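TqaL (Neurospora crassa, PDB 7EEH) belongs to the 2OG-Fe dioxygenase family of the cupin clan and binds an iron ion. Local coordinates at residues D186-T191 and L246-N251. The protein carries 1 engineered substitution. Residues are numbered along the deposited sequence; the frame is centred on the assembly and turned at random.
Sequences DGVDHT and LVDTEN. With FE (Fe (III) ion), chain H.
Strands 190-199 and 243-247 run antiparallel, and their paired ends continue into two loops near the iron. Backbone bonds set the register. Thr-191 and Leu-246 form a hydrogen-bonded pair, with Thr-191 N to Leu-246 O at 3.0 Å and the return bond from Leu-246 N; both lie nearly along the C=O axes. His-190 faces Val-247 as a non-hydrogen-bonded pair. Beyond it Asp-248 N donates to Asp-189 O (2.8 Å), approaching from above the carbonyl plane.

Asp-248 carries the loop contact. Its CG is anti to the backbone N (chi1 -176°), which sends the carboxylate into the turn 186-188. Asp-248 OD1 accepts from Asp-186 N at 2.9 Å on its syn lone pair, in an almost straight bond (172°). Asp-248 OD2 accepts from Val-188 N at 2.8 Å on its anti lone pair. Arg-149 makes a salt bridge to Asp-248 OD2 and is hydrogen-bonded to Val-188 O, which probably offsets the buried negative charge. Water 1 links Asp-189 OD1 to Thr-249 OG1; Tyr-154 OH is also hydrogen-bonded to that OD1.

Asp-186 binds iron through OD1 (2.1 Å). Asp-186 OD2 accepts from Thr-191 OG1 on the anti lone pair at 2.8 Å, which should restrict rotation of the carboxylate. The two carboxylates come close, with Asp-186 OD2 3.8 Å from Asp-248 OD1; the iron and Arg-149 probably ease this repulsion.

Leu-246 CD1 packs on Thr-191 CB. The methyl Val-188 CG2 lies against the Asp-248 carboxylate. Val-247 CG2 lies near His-190 ND1, which is hydrogen-bonded to Tyr-28 OH.

Asp-189 and His-190 both face Thr-276 in a classic beta bulge. Asp-186, His-184 and His-253 form the iron-binding facial triad typical of the 2OG-Fe dioxygenase fold. Asp-248 and Thr-191 hold Asp-186 from the second shell, at its backbone N and its OD2 respectively.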
loop_
_atom_site.group_PDB
_atom_site.type_symbol
_atom_site.label_atom_id
_atom_site.label_comp_id
_atom_site.label_asym_id
_atom_site.label_seq_id
_atom_site.Cartn_x
_atom_site.Cartn_y
_atom_site.Cartn_z
ATOM N N ASP B 186 11.210 -25.216 -24.245
ATOM C CA ASP B 186 12.605 -24.799 -24.289
ATOM C C ASP B 186 13.544 -25.781 -23.602
ATOM O O ASP B 186 14.757 -25.545 -23.591
ATOM C CB ASP B 186 12.771 -23.430 -23.625
ATOM C CG ASP B 186 11.923 -22.349 -24.265
ATOM O OD1 ASP B 186 11.634 -22.425 -25.478
ATOM O OD2 ASP B 186 11.561 -21.402 -23.534
ATOM N N GLY B 187 13.020 -26.848 -23.003
ATOM C CA GLY B 187 13.864 -27.811 -22.326
ATOM C C GLY B 187 14.402 -27.359 -20.992
ATOM O O GLY B 187 15.411 -27.897 -20.534
ATOM N N VAL B 188 13.763 -26.380 -20.343
ATOM C CA VAL B 188 14.237 -25.893 -19.050
ATOM C C VAL B 188 13.086 -25.998 -18.051
ATOM O O VAL B 188 12.098 -26.697 -18.308
ATOM C CB VAL B 188 14.782 -24.453 -19.171
ATOM C CG1 VAL B 188 16.033 -24.408 -20.079
ATOM C CG2 VAL B 188 13.716 -23.521 -19.719
ATOM N N ASP B 189 13.213 -25.336 -16.897
ATOM C CA ASP B 189 12.153 -25.318 -15.893
ATOM C C ASP B 189 11.287 -24.066 -15.968
ATOM O O ASP B 189 10.062 -24.173 -15.934
ATOM C CB ASP B 189 12.745 -25.450 -14.480
ATOM C CG ASP B 189 13.374 -26.821 -14.235
ATOM O OD1 ASP B 189 12.690 -27.837 -14.488
ATOM O OD2 ASP B 189 14.549 -26.872 -13.805
ATOM N N HIS B 190 11.901 -22.881 -16.038
ATOM C CA HIS B 190 11.178 -21.613 -16.097
ATOM C C HIS B 190 11.785 -20.755 -17.194
ATOM O O HIS B 190 13.010 -20.619 -17.264
ATOM C CB HIS B 190 11.259 -20.833 -14.772
ATOM C CG HIS B 190 10.798 -21.604 -13.579
ATOM N ND1 HIS B 190 9.466 -21.726 -13.241
ATOM C CD2 HIS B 190 11.492 -22.276 -12.631
ATOM C CE1 HIS B 190 9.358 -22.452 -12.143
ATOM N NE2 HIS B 190 10.575 -22.803 -11.755
ATOM N N THR B 191 10.937 -20.161 -18.026
ATOM C CA THR B 191 11.375 -19.262 -19.083
ATOM C C THR B 191 10.731 -17.898 -18.871
ATOM O O THR B 191 9.525 -17.811 -18.615
ATOM C CB THR B 191 10.998 -19.780 -20.488
ATOM O OG1 THR B 191 11.626 -21.040 -20.745
ATOM C CG2 THR B 191 11.454 -18.758 -21.573
ATOM N N LEU B 246 6.837 -18.368 -17.610
ATOM C CA LEU B 246 6.057 -19.590 -17.792
ATOM C C LEU B 246 6.824 -20.798 -17.274
ATOM O O LEU B 246 8.053 -20.846 -17.342
ATOM C CB LEU B 246 5.669 -19.814 -19.263
ATOM C CG LEU B 246 6.745 -19.937 -20.348
ATOM C CD1 LEU B 246 7.278 -21.364 -20.478
ATOM C CD2 LEU B 246 6.173 -19.472 -21.674
ATOM N N VAL B 247 6.080 -21.777 -16.763
ATOM C CA VAL B 247 6.655 -23.055 -16.341
ATOM C C VAL B 247 6.866 -23.887 -17.600
ATOM O O VAL B 247 5.903 -24.291 -18.253
ATOM C CB VAL B 247 5.754 -23.777 -15.337
ATOM C CG1 VAL B 247 6.335 -25.182 -14.986
ATOM C CG2 VAL B 247 5.578 -22.921 -14.087
ATOM N N ASP B 248 8.130 -24.117 -17.963
ATOM C CA ASP B 248 8.438 -24.622 -19.301
ATOM C C ASP B 248 8.116 -26.105 -19.451
ATOM O O ASP B 248 7.961 -26.589 -20.581
ATOM C CB ASP B 248 9.916 -24.374 -19.618
ATOM C CG ASP B 248 10.296 -24.793 -21.039
ATOM O OD1 ASP B 248 9.661 -24.313 -22.001
ATOM O OD2 ASP B 248 11.229 -25.609 -21.181
ATOM N N THR B 249 8.015 -26.827 -18.336
ATOM C CA THR B 249 7.707 -28.247 -18.329
ATOM C C THR B 249 6.213 -28.539 -18.357
ATOM O O THR B 249 5.826 -29.691 -18.569
ATOM C CB THR B 249 8.316 -28.904 -17.089
ATOM O OG1 THR B 249 7.982 -28.119 -15.941
ATOM C CG2 THR B 249 9.829 -28.977 -17.204
ATOM N N GLU B 250 5.364 -27.539 -18.155
ATOM C CA GLU B 250 3.929 -27.783 -18.074
ATOM C C GLU B 250 3.136 -27.018 -19.116
ATOM O O GLU B 250 1.909 -27.150 -19.155
ATOM C CB GLU B 250 3.410 -27.447 -16.667
ATOM C CG GLU B 250 4.130 -28.228 -15.591
ATOM C CD GLU B 250 3.858 -27.697 -14.210
ATOM O OE1 GLU B 250 2.807 -27.042 -14.035
ATOM O OE2 GLU B 250 4.710 -27.913 -13.320
ATOM N N ASN B 251 3.807 -26.228 -19.956
ATOM C CA ASN B 251 3.223 -25.487 -21.067
ATOM C C ASN B 251 4.070 -25.729 -22.299
ATOM O O ASN B 251 5.261 -26.023 -22.192
ATOM C CB ASN B 251 3.209 -23.969 -20.857
ATOM C CG ASN B 251 2.479 -23.550 -19.620
ATOM O OD1 ASN B 251 1.264 -23.382 -19.645
ATOM N ND2 ASN B 251 3.218 -23.346 -18.526
HETATM FE FE FE H . 10.692 -21.021 -26.652
HETATM O O HOH W 1 10.118 -27.809 -14.027
HETATM O O HOH W 2 12.618 -21.073 -27.866
#